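Local coordinates for type-iv like competence pilin ttha1218 (PDB 5G25), which probably serves as a pilin-like subunit of the type IV pilus machinery that supports natural competence and DNA uptake in Thermus thermophilus, at residues Gly45-Ile50 with Val73-Glu78; Pro51-Gln56 with Asp67-Gln72; Thr11-Met16 with Glu78-Glu83. All blocks are in the same frame, centred on the assembly; numbering follows the deposited sequence.

Interaction 1: Gly45-Ile50 with Val73-Glu78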
ATOM      1  N   GLY A  45      -0.853 -11.457   8.578  1.00 45.14           N
ATOM      2  CA  GLY A  45      -1.068 -11.128   7.187  1.00 39.90           C
ATOM      3  C   GLY A  45       0.158 -10.537   6.565  1.00 36.69           C
ATOM      4  O   GLY A  45       1.248 -10.669   7.077  1.00 41.56           O
ATOM      5  N   THR A  46      -0.023  -9.826   5.472  1.00 39.85           N
ATOM      6  CA  THR A  46       1.108  -9.333   4.738  1.00 42.83           C
ATOM      7  C   THR A  46       0.766  -8.022   4.031  1.00 42.86           C
ATOM      8  O   THR A  46      -0.399  -7.769   3.666  1.00 41.26           O
ATOM      9  CB  THR A  46       1.589 -10.405   3.710  1.00 40.58           C
ATOM     10  OG1 THR A  46       2.955 -10.166   3.350  1.00 48.92           O
ATOM     11  CG2 THR A  46       0.785 -10.401   2.498  1.00 35.08           C
ATOM     12  N   CYS A  47       1.797  -7.210   3.832  1.00 43.79           N
ATOM     13  CA  CYS A  47       1.682  -5.972   3.109  1.00 41.17           C
ATOM     14  C   CYS A  47       2.704  -5.994   2.008  1.00 37.41           C
ATOM     15  O   CYS A  47       3.882  -6.210   2.264  1.00 39.95           O
ATOM     16  CB  CYS A  47       1.970  -4.773   4.013  1.00 43.72           C
ATOM     17  SG  CYS A  47       1.444  -3.178   3.285  1.00 40.89           S
ATOM     18  N   THR A  48       2.246  -5.731   0.797  1.00 35.84           N
ATOM     19  CA  THR A  48       3.106  -5.598  -0.362  1.00 39.37           C
ATOM     20  C   THR A  48       2.814  -4.256  -1.056  1.00 40.60           C
ATOM     21  O   THR A  48       1.652  -3.918  -1.306  1.00 41.64           O
ATOM     22  CB  THR A  48       2.804  -6.701  -1.401  1.00 47.13           C
ATOM     23  OG1 THR A  48       2.835  -7.988  -0.792  1.00 49.05           O
ATOM     24  CG2 THR A  48       3.796  -6.644  -2.530  1.00 49.66           C
ATOM     25  N   ALA A  49       3.888  -3.544  -1.390  1.00 37.32           N
ATOM     26  CA  ALA A  49       3.853  -2.273  -2.072  1.00 43.95           C
ATOM     27  C   ALA A  49       4.601  -2.359  -3.396  1.00 41.40           C
ATOM     28  O   ALA A  49       5.808  -2.516  -3.426  1.00 45.59           O
ATOM     29  CB  ALA A  49       4.475  -1.188  -1.199  1.00 42.03           C
ATOM     30  N   ILE A  50       3.878  -2.199  -4.492  1.00 48.19           N
ATOM     31  CA  ILE A  50       4.463  -2.234  -5.824  1.00 45.73           C
ATOM     32  C   ILE A  50       4.682  -0.807  -6.331  1.00 48.54           C
ATOM     33  O   ILE A  50       3.730  -0.053  -6.487  1.00 45.67           O
ATOM     34  CB  ILE A  50       3.515  -2.982  -6.784  1.00 50.63           C
ATOM     35  CG1 ILE A  50       3.334  -4.437  -6.332  1.00 51.64           C
ATOM     36  CG2 ILE A  50       4.001  -2.917  -8.227  1.00 53.22           C
ATOM     37  CD1 ILE A  50       2.071  -4.681  -5.531  1.00 59.19           C
ATOM     38  N   VAL A  73      -0.683  -0.696  -3.095  1.00 47.58           N
ATOM     39  CA  VAL A  73      -0.511  -1.335  -1.810  1.00 44.43           C
ATOM     40  C   VAL A  73      -1.582  -2.394  -1.678  1.00 44.49           C
ATOM     41  O   VAL A  73      -2.765  -2.100  -1.862  1.00 38.94           O
ATOM     42  CB  VAL A  73      -0.646  -0.299  -0.677  1.00 48.37           C
ATOM     43  CG1 VAL A  73      -0.422  -0.944   0.680  1.00 43.69           C
ATOM     44  CG2 VAL A  73       0.330   0.847  -0.877  1.00 46.39           C
ATOM     45  N   VAL A  74      -1.155  -3.635  -1.408  1.00 50.01           N
ATOM     46  CA  VAL A  74      -2.068  -4.742  -1.156  1.00 43.05           C
ATOM     47  C   VAL A  74      -1.832  -5.281   0.264  1.00 46.78           C
ATOM     48  O   VAL A  74      -0.773  -5.810   0.589  1.00 41.34           O
ATOM     49  CB  VAL A  74      -1.892  -5.865  -2.186  1.00 52.66           C
ATOM     50  CG1 VAL A  74      -2.930  -6.958  -1.975  1.00 50.52           C
ATOM     51  CG2 VAL A  74      -1.993  -5.310  -3.595  1.00 55.42           C
ATOM     52  N   LEU A  75      -2.834  -5.110   1.111  1.00 41.74           N
ATOM     53  CA  LEU A  75      -2.833  -5.639   2.461  1.00 47.84           C
ATOM     54  C   LEU A  75      -3.706  -6.898   2.454  1.00 49.33           C
ATOM     55  O   LEU A  75      -4.840  -6.861   1.947  1.00 49.10           O
ATOM     56  CB  LEU A  75      -3.438  -4.585   3.398  1.00 47.72           C
ATOM     57  CG  LEU A  75      -2.904  -4.347   4.797  1.00 54.81           C
ATOM     58  CD1 LEU A  75      -1.383  -4.396   4.845  1.00 53.32           C
ATOM     59  CD2 LEU A  75      -3.414  -2.984   5.273  1.00 50.31           C
ATOM     60  N   ARG A  76      -3.175  -7.997   2.997  1.00 48.61           N
ATOM     61  CA  ARG A  76      -3.872  -9.295   3.038  1.00 52.21           C
ATOM     62  C   ARG A  76      -3.777  -9.890   4.422  1.00 53.64           C
ATOM     63  O   ARG A  76      -2.689 -10.056   4.964  1.00 59.84           O
ATOM     64  CB  ARG A  76      -3.266 -10.298   2.052  1.00 51.36           C
ATOM     65  CG  ARG A  76      -3.605 -10.015   0.602  1.00 62.59           C
ATOM     66  CD  ARG A  76      -3.161 -11.132  -0.345  1.00 65.76           C
ATOM     67  NE  ARG A  76      -4.008 -11.234  -1.546  1.00 66.95           N
ATOM     68  CZ  ARG A  76      -3.637 -10.885  -2.780  1.00 73.20           C
ATOM     69  NH1 ARG A  76      -2.408 -10.397  -3.019  1.00 82.80           N
ATOM     70  NH2 ARG A  76      -4.496 -11.041  -3.792  1.00 66.02           N
ATOM     71  N   VAL A  77      -4.929 -10.203   4.994  1.00 54.97           N
ATOM     72  CA  VAL A  77      -5.006 -10.856   6.287  1.00 57.74           C
ATOM     73  C   VAL A  77      -5.975 -12.020   6.092  1.00 56.43           C
ATOM     74  O   VAL A  77      -7.173 -11.816   5.879  1.00 52.45           O
ATOM     75  CB  VAL A  77      -5.491  -9.884   7.381  1.00 57.83           C
ATOM     76  CG1 VAL A  77      -5.529 -10.578   8.729  1.00 56.59           C
ATOM     77  CG2 VAL A  77      -4.584  -8.662   7.441  1.00 61.43           C
ATOM     78  N   GLU A  78      -5.427 -13.236   6.100  1.00 63.67           N
ATOM     79  CA  GLU A  78      -6.193 -14.440   5.785  1.00 55.75           C
ATOM     80  C   GLU A  78      -6.857 -14.287   4.427  1.00 46.97           C
ATOM     81  O   GLU A  78      -6.194 -13.930   3.458  1.00 55.83           O
ATOM     82  CB  GLU A  78      -7.184 -14.767   6.904  1.00 57.98           C
ATOM     83  CG  GLU A  78      -6.489 -14.908   8.258  1.00 74.08           C
ATOM     84  CD  GLU A  78      -7.301 -15.672   9.295  1.00 83.24           C
ATOM     85  OE1 GLU A  78      -8.462 -16.041   9.010  1.00 91.39           O
ATOM     86  OE2 GLU A  78      -6.769 -15.904  10.404  1.00 86.26           O
TER

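Interaction 2: Pro51-Gln56 with Asp67-Gln72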
ATOM      1  N   PRO A  51       5.931  -0.439  -6.635  1.00 50.16           N
ATOM      2  CA  PRO A  51       6.119   0.907  -7.206  1.00 52.10           C
ATOM      3  C   PRO A  51       5.391   1.075  -8.551  1.00 53.76           C
ATOM      4  O   PRO A  51       5.403   0.151  -9.376  1.00 54.20           O
ATOM      5  CB  PRO A  51       7.633   0.992  -7.406  1.00 55.57           C
ATOM      6  CG  PRO A  51       8.064  -0.427  -7.609  1.00 52.44           C
ATOM      7  CD  PRO A  51       7.157  -1.252  -6.721  1.00 50.22           C
ATOM      8  N   CYS A  52       4.747   2.227  -8.742  1.00 50.77           N
ATOM      9  CA  CYS A  52       4.000   2.532  -9.970  1.00 48.20           C
ATOM     10  C   CYS A  52       4.454   3.847 -10.574  1.00 49.41           C
ATOM     11  O   CYS A  52       4.816   4.788  -9.853  1.00 44.46           O
ATOM     12  CB  CYS A  52       2.504   2.649  -9.719  1.00 51.97           C
ATOM     13  SG  CYS A  52       1.717   1.215  -8.968  1.00 60.19           S
ATOM     14  N   ASN A  53       4.440   3.907 -11.903  1.00 47.82           N
ATOM     15  CA  ASN A  53       4.566   5.179 -12.572  1.00 54.82           C
ATOM     16  C   ASN A  53       3.197   5.824 -12.687  1.00 49.92           C
ATOM     17  O   ASN A  53       2.153   5.156 -12.614  1.00 48.65           O
ATOM     18  CB  ASN A  53       5.151   5.017 -13.970  1.00 60.99           C
ATOM     19  CG  ASN A  53       5.960   6.226 -14.406  1.00 60.84           C
ATOM     20  OD1 ASN A  53       5.907   7.312 -13.800  1.00 54.84           O
ATOM     21  ND2 ASN A  53       6.737   6.038 -15.455  1.00 63.65           N
ATOM     22  N   VAL A  54       3.215   7.133 -12.887  1.00 52.11           N
ATOM     23  CA  VAL A  54       1.985   7.902 -13.127  1.00 52.55           C
ATOM     24  C   VAL A  54       2.164   8.750 -14.364  1.00 47.90           C
ATOM     25  O   VAL A  54       3.031   9.613 -14.380  1.00 50.34           O
ATOM     26  CB  VAL A  54       1.676   8.826 -11.931  1.00 48.93           C
ATOM     27  CG1 VAL A  54       0.552   9.796 -12.273  1.00 56.89           C
ATOM     28  CG2 VAL A  54       1.318   7.988 -10.709  1.00 44.59           C
ATOM     29  N   ALA A  55       1.363   8.513 -15.399  1.00 50.68           N
ATOM     30  CA  ALA A  55       1.516   9.292 -16.642  1.00 56.69           C
ATOM     31  C   ALA A  55       1.093  10.752 -16.439  1.00 55.39           C
ATOM     32  O   ALA A  55       0.463  11.095 -15.439  1.00 57.46           O
ATOM     33  CB  ALA A  55       0.731   8.667 -17.787  1.00 55.74           C
ATOM     34  N   GLN A  56       1.436  11.609 -17.393  1.00 66.41           N
ATOM     35  CA  GLN A  56       1.001  13.007 -17.354  1.00 72.64           C
ATOM     36  C   GLN A  56      -0.517  13.142 -17.281  1.00 60.03           C
ATOM     37  O   GLN A  56      -1.023  14.103 -16.714  1.00 61.16           O
ATOM     38  CB  GLN A  56       1.544  13.788 -18.552  1.00 79.80           C
ATOM     39  CG  GLN A  56       2.981  14.244 -18.342  1.00 89.85           C
ATOM     40  CD  GLN A  56       3.492  15.103 -19.480  1.00 92.74           C
ATOM     41  OE1 GLN A  56       2.846  15.221 -20.523  1.00 83.02           O
ATOM     42  NE2 GLN A  56       4.655  15.718 -19.281  1.00 93.18           N
ATOM     43  N   ASP A  67      10.109   6.025 -13.243  1.00 71.30           N
ATOM     44  CA  ASP A  67       9.928   6.766 -11.996  1.00 70.68           C
ATOM     45  C   ASP A  67       8.890   6.109 -11.113  1.00 64.66           C
ATOM     46  O   ASP A  67       7.931   5.502 -11.594  1.00 67.81           O
ATOM     47  CB  ASP A  67       9.479   8.201 -12.249  1.00 72.98           C
ATOM     48  CG  ASP A  67      10.397   8.937 -13.179  1.00 84.13           C
ATOM     49  OD1 ASP A  67      11.601   9.052 -12.854  1.00 89.73           O
ATOM     50  OD2 ASP A  67       9.908   9.400 -14.233  1.00 89.25           O
ATOM     51  N   VAL A  68       9.099   6.239  -9.811  1.00 58.43           N
ATOM     52  CA  VAL A  68       8.149   5.765  -8.846  1.00 55.48           C
ATOM     53  C   VAL A  68       7.362   6.995  -8.422  1.00 55.50           C
ATOM     54  O   VAL A  68       7.893   7.871  -7.755  1.00 54.33           O
ATOM     55  CB  VAL A  68       8.861   5.085  -7.661  1.00 55.69           C
ATOM     56  CG1 VAL A  68       7.864   4.652  -6.605  1.00 51.11           C
ATOM     57  CG2 VAL A  68       9.657   3.882  -8.151  1.00 60.36           C
ATOM     58  N   ARG A  69       6.115   7.092  -8.869  1.00 51.77           N
ATOM     59  CA  ARG A  69       5.279   8.229  -8.506  1.00 54.62           C
ATOM     60  C   ARG A  69       4.129   7.833  -7.587  1.00 51.39           C
ATOM     61  O   ARG A  69       3.429   8.701  -7.083  1.00 44.19           O
ATOM     62  CB  ARG A  69       4.761   8.959  -9.751  1.00 56.18           C
ATOM     63  CG  ARG A  69       5.874   9.550 -10.622  1.00 68.07           C
ATOM     64  CD  ARG A  69       5.672  11.034 -10.925  1.00 77.04           C
ATOM     65  NE  ARG A  69       4.417  11.300 -11.634  1.00 87.66           N
ATOM     66  CZ  ARG A  69       4.012  12.496 -12.065  1.00 90.96           C
ATOM     67  NH1 ARG A  69       4.754  13.583 -11.877  1.00 91.03           N
ATOM     68  NH2 ARG A  69       2.850  12.608 -12.698  1.00 98.67           N
ATOM     69  N   ALA A  70       3.946   6.532  -7.368  1.00 44.87           N
ATOM     70  CA  ALA A  70       2.898   6.046  -6.496  1.00 45.66           C
ATOM     71  C   ALA A  70       3.192   4.603  -6.162  1.00 43.81           C
ATOM     72  O   ALA A  70       4.033   3.987  -6.810  1.00 44.79           O
ATOM     73  CB  ALA A  70       1.549   6.159  -7.181  1.00 39.71           C
ATOM     74  N   PHE A  71       2.501   4.073  -5.153  1.00 42.09           N
ATOM     75  CA  PHE A  71       2.596   2.648  -4.816  1.00 47.11           C
ATOM     76  C   PHE A  71       1.214   2.040  -4.852  1.00 46.31           C
ATOM     77  O   PHE A  71       0.275   2.606  -4.306  1.00 41.50           O
ATOM     78  CB  PHE A  71       3.142   2.423  -3.404  1.00 43.54           C
ATOM     79  CG  PHE A  71       4.574   2.796  -3.236  1.00 48.58           C
ATOM     80  CD1 PHE A  71       5.583   1.914  -3.648  1.00 45.57           C
ATOM     81  CD2 PHE A  71       4.931   4.005  -2.654  1.00 46.04           C
ATOM     82  CE1 PHE A  71       6.906   2.247  -3.501  1.00 46.57           C
ATOM     83  CE2 PHE A  71       6.267   4.324  -2.483  1.00 41.53           C
ATOM     84  CZ  PHE A  71       7.248   3.456  -2.928  1.00 47.04           C
ATOM     85  N   GLN A  72       1.118   0.866  -5.468  1.00 42.96           N
ATOM     86  CA  GLN A  72      -0.046  -0.006  -5.328  1.00 45.06           C
ATOM     87  C   GLN A  72       0.171  -0.883  -4.084  1.00 43.85           C
ATOM     88  O   GLN A  72       1.113  -1.686  -4.003  1.00 52.48           O
ATOM     89  CB  GLN A  72      -0.211  -0.850  -6.594  1.00 44.28           C
ATOM     90  CG  GLN A  72      -1.317  -1.878  -6.542  1.00 50.73           C
ATOM     91  CD  GLN A  72      -1.135  -2.989  -7.596  1.00 63.97           C
ATOM     92  OE1 GLN A  72      -0.255  -2.929  -8.471  1.00 61.72           O
ATOM     93  NE2 GLN A  72      -1.969  -4.008  -7.504  1.00 70.75           N
TER

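Interaction 3: Thr11-Met16 with Glu78-Glu83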
ATOM      1  N   THR A  11     -13.277  -6.887  13.103  1.00 70.90           N
ATOM      2  CA  THR A  11     -12.088  -6.253  13.644  1.00 68.27           C
ATOM      3  C   THR A  11     -10.916  -6.245  12.662  1.00 63.53           C
ATOM      4  O   THR A  11     -10.173  -5.271  12.596  1.00 60.08           O
ATOM      5  CB  THR A  11     -11.663  -6.992  14.924  1.00 70.18           C
ATOM      6  OG1 THR A  11     -12.771  -7.013  15.832  1.00 74.47           O
ATOM      7  CG2 THR A  11     -10.447  -6.325  15.577  1.00 69.77           C
ATOM      8  N   VAL A  12     -10.743  -7.331  11.912  1.00 56.11           N
ATOM      9  CA  VAL A  12      -9.636  -7.431  10.956  1.00 52.87           C
ATOM     10  C   VAL A  12      -9.738  -6.393   9.832  1.00 50.24           C
ATOM     11  O   VAL A  12      -8.766  -5.728   9.512  1.00 51.17           O
ATOM     12  CB  VAL A  12      -9.509  -8.858  10.393  1.00 57.38           C
ATOM     13  CG1 VAL A  12      -8.665  -8.890   9.132  1.00 55.78           C
ATOM     14  CG2 VAL A  12      -8.921  -9.786  11.461  1.00 56.35           C
ATOM     15  N   VAL A  13     -10.917  -6.238   9.258  1.00 52.67           N
ATOM     16  CA  VAL A  13     -11.134  -5.251   8.216  1.00 57.09           C
ATOM     17  C   VAL A  13     -10.887  -3.824   8.726  1.00 54.98           C
ATOM     18  O   VAL A  13     -10.284  -3.011   8.047  1.00 56.51           O
ATOM     19  CB  VAL A  13     -12.558  -5.371   7.642  1.00 54.83           C
ATOM     20  CG1 VAL A  13     -12.890  -4.157   6.776  1.00 55.19           C
ATOM     21  CG2 VAL A  13     -12.661  -6.643   6.825  1.00 56.42           C
ATOM     22  N   ARG A  14     -11.342  -3.540   9.935  1.00 56.93           N
ATOM     23  CA  ARG A  14     -11.164  -2.219  10.516  1.00 58.22           C
ATOM     24  C   ARG A  14      -9.669  -1.896  10.686  1.00 54.91           C
ATOM     25  O   ARG A  14      -9.232  -0.810  10.318  1.00 51.68           O
ATOM     26  CB  ARG A  14     -11.894  -2.148  11.864  1.00 66.61           C
ATOM     27  CG  ARG A  14     -12.329  -0.746  12.285  1.00 82.60           C
ATOM     28  CD  ARG A  14     -13.378  -0.765  13.401  1.00 92.66           C
ATOM     29  NE  ARG A  14     -14.504  -1.665  13.108  1.00 99.10           N
ATOM     30  CZ  ARG A  14     -14.839  -2.747  13.822  1.00104.72           C
ATOM     31  NH1 ARG A  14     -14.159  -3.099  14.915  1.00 99.53           N
ATOM     32  NH2 ARG A  14     -15.878  -3.485  13.443  1.00108.35           N
ATOM     33  N   GLU A  15      -8.902  -2.847  11.232  1.00 46.42           N
ATOM     34  CA  GLU A  15      -7.458  -2.703  11.411  1.00 42.77           C
ATOM     35  C   GLU A  15      -6.698  -2.593  10.108  1.00 43.61           C
ATOM     36  O   GLU A  15      -5.693  -1.898  10.040  1.00 46.28           O
ATOM     37  CB  GLU A  15      -6.892  -3.900  12.175  1.00 45.50           C
ATOM     38  CG  GLU A  15      -7.328  -3.953  13.608  1.00 50.24           C
ATOM     39  CD  GLU A  15      -6.887  -2.715  14.327  1.00 55.49           C
ATOM     40  OE1 GLU A  15      -5.673  -2.595  14.652  1.00 60.20           O
ATOM     41  OE2 GLU A  15      -7.765  -1.850  14.519  1.00 59.06           O
ATOM     42  N   MET A  16      -7.153  -3.300   9.076  1.00 42.32           N
ATOM     43  CA  MET A  16      -6.513  -3.189   7.780  1.00 45.02           C
ATOM     44  C   MET A  16      -6.721  -1.752   7.256  1.00 41.58           C
ATOM     45  O   MET A  16      -5.817  -1.151   6.693  1.00 39.01           O
ATOM     46  CB  MET A  16      -7.065  -4.226   6.795  1.00 45.14           C
ATOM     47  CG  MET A  16      -6.738  -5.677   7.113  1.00 44.77           C
ATOM     48  SD  MET A  16      -7.665  -6.794   6.034  1.00 47.93           S
ATOM     49  CE  MET A  16      -6.760  -6.646   4.511  1.00 45.93           C
ATOM     50  N   GLU A  78      -5.427 -13.236   6.100  1.00 63.67           N
ATOM     51  CA  GLU A  78      -6.193 -14.440   5.785  1.00 55.75           C
ATOM     52  C   GLU A  78      -6.857 -14.287   4.427  1.00 46.97           C
ATOM     53  O   GLU A  78      -6.194 -13.930   3.458  1.00 55.83           O
ATOM     54  CB  GLU A  78      -7.184 -14.767   6.904  1.00 57.98           C
ATOM     55  CG  GLU A  78      -6.489 -14.908   8.258  1.00 74.08           C
ATOM     56  CD  GLU A  78      -7.301 -15.672   9.295  1.00 83.24           C
ATOM     57  OE1 GLU A  78      -8.462 -16.041   9.010  1.00 91.39           O
ATOM     58  OE2 GLU A  78      -6.769 -15.904  10.404  1.00 86.26           O
ATOM     59  N   GLU A  79      -8.151 -14.547   4.326  1.00 47.27           N
ATOM     60  CA  GLU A  79      -8.829 -14.353   3.050  1.00 55.62           C
ATOM     61  C   GLU A  79      -9.226 -12.885   2.790  1.00 58.65           C
ATOM     62  O   GLU A  79      -9.687 -12.563   1.697  1.00 61.83           O
ATOM     63  CB  GLU A  79     -10.069 -15.248   2.962  1.00 67.66           C
ATOM     64  CG  GLU A  79     -11.389 -14.593   3.375  1.00 76.48           C
ATOM     65  CD  GLU A  79     -11.574 -14.471   4.884  1.00 88.87           C
ATOM     66  OE1 GLU A  79     -10.561 -14.349   5.623  1.00 88.90           O
ATOM     67  OE2 GLU A  79     -12.749 -14.496   5.329  1.00 89.17           O
ATOM     68  N   LYS A  80      -9.071 -12.000   3.779  1.00 54.06           N
ATOM     69  CA  LYS A  80      -9.486 -10.596   3.591  1.00 58.69           C
ATOM     70  C   LYS A  80      -8.436  -9.839   2.795  1.00 54.02           C
ATOM     71  O   LYS A  80      -7.230 -10.033   2.938  1.00 56.05           O
ATOM     72  CB  LYS A  80      -9.735  -9.889   4.932  1.00 59.45           C
ATOM     73  CG  LYS A  80     -10.910 -10.453   5.714  1.00 67.08           C
ATOM     74  CD  LYS A  80     -12.237 -10.138   5.036  1.00 73.03           C
ATOM     75  CE  LYS A  80     -13.417 -10.550   5.913  1.00 85.69           C
ATOM     76  NZ  LYS A  80     -14.732 -10.363   5.240  1.00 83.89           N
ATOM     77  N   ARG A  81      -8.886  -8.942   1.952  1.00 57.10           N
ATOM     78  CA  ARG A  81      -7.931  -8.205   1.190  1.00 54.54           C
ATOM     79  C   ARG A  81      -8.346  -6.774   0.912  1.00 54.01           C
ATOM     80  O   ARG A  81      -9.528  -6.484   0.735  1.00 57.99           O
ATOM     81  CB  ARG A  81      -7.684  -8.991  -0.062  1.00 59.37           C
ATOM     82  CG  ARG A  81      -7.112  -8.223  -1.205  1.00 65.49           C
ATOM     83  CD  ARG A  81      -7.399  -9.017  -2.463  1.00 71.76           C
ATOM     84  NE  ARG A  81      -6.586  -8.514  -3.546  1.00 70.49           N
ATOM     85  CZ  ARG A  81      -6.810  -7.359  -4.160  1.00 90.04           C
ATOM     86  NH1 ARG A  81      -7.843  -6.580  -3.808  1.00 90.62           N
ATOM     87  NH2 ARG A  81      -5.990  -6.979  -5.131  1.00 87.64           N
ATOM     88  N   LEU A  82      -7.350  -5.886   0.897  1.00 52.52           N
ATOM     89  CA  LEU A  82      -7.564  -4.459   0.730  1.00 50.10           C
ATOM     90  C   LEU A  82      -6.484  -3.851  -0.148  1.00 51.39           C
ATOM     91  O   LEU A  82      -5.314  -3.834   0.204  1.00 51.28           O
ATOM     92  CB  LEU A  82      -7.597  -3.738   2.091  1.00 48.81           C
ATOM     93  CG  LEU A  82      -7.595  -2.187   2.047  1.00 48.01           C
ATOM     94  CD1 LEU A  82      -8.680  -1.567   1.176  1.00 49.34           C
ATOM     95  CD2 LEU A  82      -7.737  -1.630   3.431  1.00 41.48           C
ATOM     96  N   GLU A  83      -6.889  -3.329  -1.294  1.00 49.09           N
ATOM     97  CA  GLU A  83      -5.939  -2.722  -2.205  1.00 53.40           C
ATOM     98  C   GLU A  83      -6.271  -1.251  -2.422  1.00 57.18           C
ATOM     99  O   GLU A  83      -7.440  -0.872  -2.525  1.00 62.39           O
ATOM    100  CB  GLU A  83      -5.948  -3.482  -3.521  1.00 57.64           C
ATOM    101  CG  GLU A  83      -5.136  -2.819  -4.613  1.00 62.89           C
ATOM    102  CD  GLU A  83      -5.096  -3.636  -5.892  1.00 68.60           C
ATOM    103  OE1 GLU A  83      -5.263  -4.879  -5.827  1.00 68.96           O
ATOM    104  OE2 GLU A  83      -4.881  -3.030  -6.967  1.00 70.05           O
TER

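Interaction 1: Gly45-Ile50 with Val73-Glu78
The central antiparallel strand pair of the pilin's beta-sheet is formed here, where the segments 45-50 and 73-77 of strands 43-54 and 70-77 run at 174°, nearly antiparallel. Two hydrogen-bonded pairs hold it. Thr46 N donates to Arg76 O over 2.7 Å, and Arg76 N returns the bond to Thr46 O at 2.9 Å. Two residues along, Thr48 N reaches Val74 O at 3.0 Å, while Val74 N meets Thr48 O at 2.8 Å, nearly along the C=O axis. Between them Cys47 faces Leu75 as a non-hydrogen-bonded pair.

Side chains sort to the two faces in turn. Cys47, Val73, Leu75 and Val77 share the face on which helix 11-24 packs. SG of Cys47, anti to its backbone N (chi1 -166°), is touched by Leu75 CD1 at 3.5 Å and by Val73 CG1 at 3.9 Å; the same SG forms the disulfide to Cys34. Leu75 CD1 also presses on Cys47 CB at 3.5 Å, tight for two carbons. On the other face Thr46 CG2 and Arg76 CB lie side by side, 4.1 Å apart. Such alternation is common to beta strands; an N-terminal helix on one face of an antiparallel sheet typifies the type IV pilin fold.

Interaction 2: Pro51-Gln56 with Asp67-Gln72
A classic beta bulge interrupts the pairing: Arg69 and Ala70 both stand opposite the single residue Cys52. Its carbonyl oxygen is gripped twice, by Arg69 N at 2.8 Å, nearly along the C=O axis, and by Ala70 N at a longer 3.2 Å from above the carbonyl plane. Cys52 N pays back one bond, to Ala70 O at 2.7 Å. The extra residue goes with a backbone of Arg69 that has turned out of the extended form (psi -7°), and the short strand segments run at 129° to each other.

The bulge lies where strands 43-54 and 70-77, the central pair of the pilin sheet, meet the disulfide-bearing loop that joins them. SG of Cys52, anti to its own carbonyl carbon and beside its backbone N, leans over Gln72 CB at 3.7 Å and is bonded to Cys62, so the disulfide leaves the strand at the residue the bulge faces.

Beyond the bulge, Val54 crosses Arg69 at about a right angle. Its CB sits in plane at the edge of the guanidinium, 3.7 Å from Arg69 NE, while its CG2 meets Ala70 CB at 4.0 Å. Asn53 folds back on its own strand, OD1 accepting from Val54 N at 2.8 Å, and its amide plane stands 82° from the guanidinium. At the other end Pro51 CB packs against Val68 CG2 at 3.6 Å, and the Phe71 ring brings CD1 up to Pro51 CA, while the side chain also touches Ile30 and Pro31 of helix 30-33.

Interaction 3: Thr11-Met16 with Glu78-Glu83
The flat groups, the guanidinium of Arg81 and the carboxylate of Glu83, meet on the side of strand 80-87 that is turned from the helix. Arg81 NH2 comes to Glu83 OE1 nearly along the C-O axis in a salt bridge of 2.3 Å, so short that its length calls for caution, with the oxygen lying 24° out of the guanidinium plane. Arg76 brings a like charge close to Arg81 NE, so the carboxylate probably offsets some of the repulsion; its other oxygen, OE2, takes a weak hydrogen bond from Gln72.

The helix meets the alternate residues, Lys80 and Leu82, mostly through aliphatic groups and without hydrogen bonds. Met16 does most of the work: its chain, bent at the last torsion (chi3 76°), carries CE against the strand backbone, 3.7 Å from Leu82 N and 3.8 Å from Lys80 O. The methyl also touches Leu82 CB at 3.9 Å, while SD rests beside Lys80 CB at 3.9 Å.

In the type IV pilin fold an N-terminal helix lies on an antiparallel sheet, and here segment 11-16 of helix 11-24, probably the C-terminal part of the whole protein's longer helix, runs at 21° to segment 80-83, the axes 9.3 Å apart at their closest.

Leu82 sends CD2 to Met16 O, 3.8 Å away, under further cover from Glu17 and Met20. Lys80, folded at its second torsion, lays its methylenes across Val13 almost at a right angle, CD meeting Val13 CG2 at 3.9 Å, and its end leads away from the helix. Val12 approaches the same lysine more loosely through CG1.

How the interactions relate
The chain starts in helix 11-24, whose first turns are met by strand 80-87 in interaction 3; this closes the widest loop, with 61 residues between the segments 11-16 and 78-83. Inside it, strand 43-54 sets out and meets strand 70-77 twice: interaction 1 closes a loop of 22 intervening residues, and interaction 2, nested within it, one of 10. None of the loops cross. Interactions 1 and 2 are successive parts of one strand pair, joined by a probable hydrogen bond from Ile50 N to Gln72 O. Interaction 3 abuts interaction 1 through Leu75, whose O probably accepts a hydrogen bond from Leu82 N and touches Met16 CE. Together they tie helix, central strands and the C-terminal strand into one sheet-and-helix body.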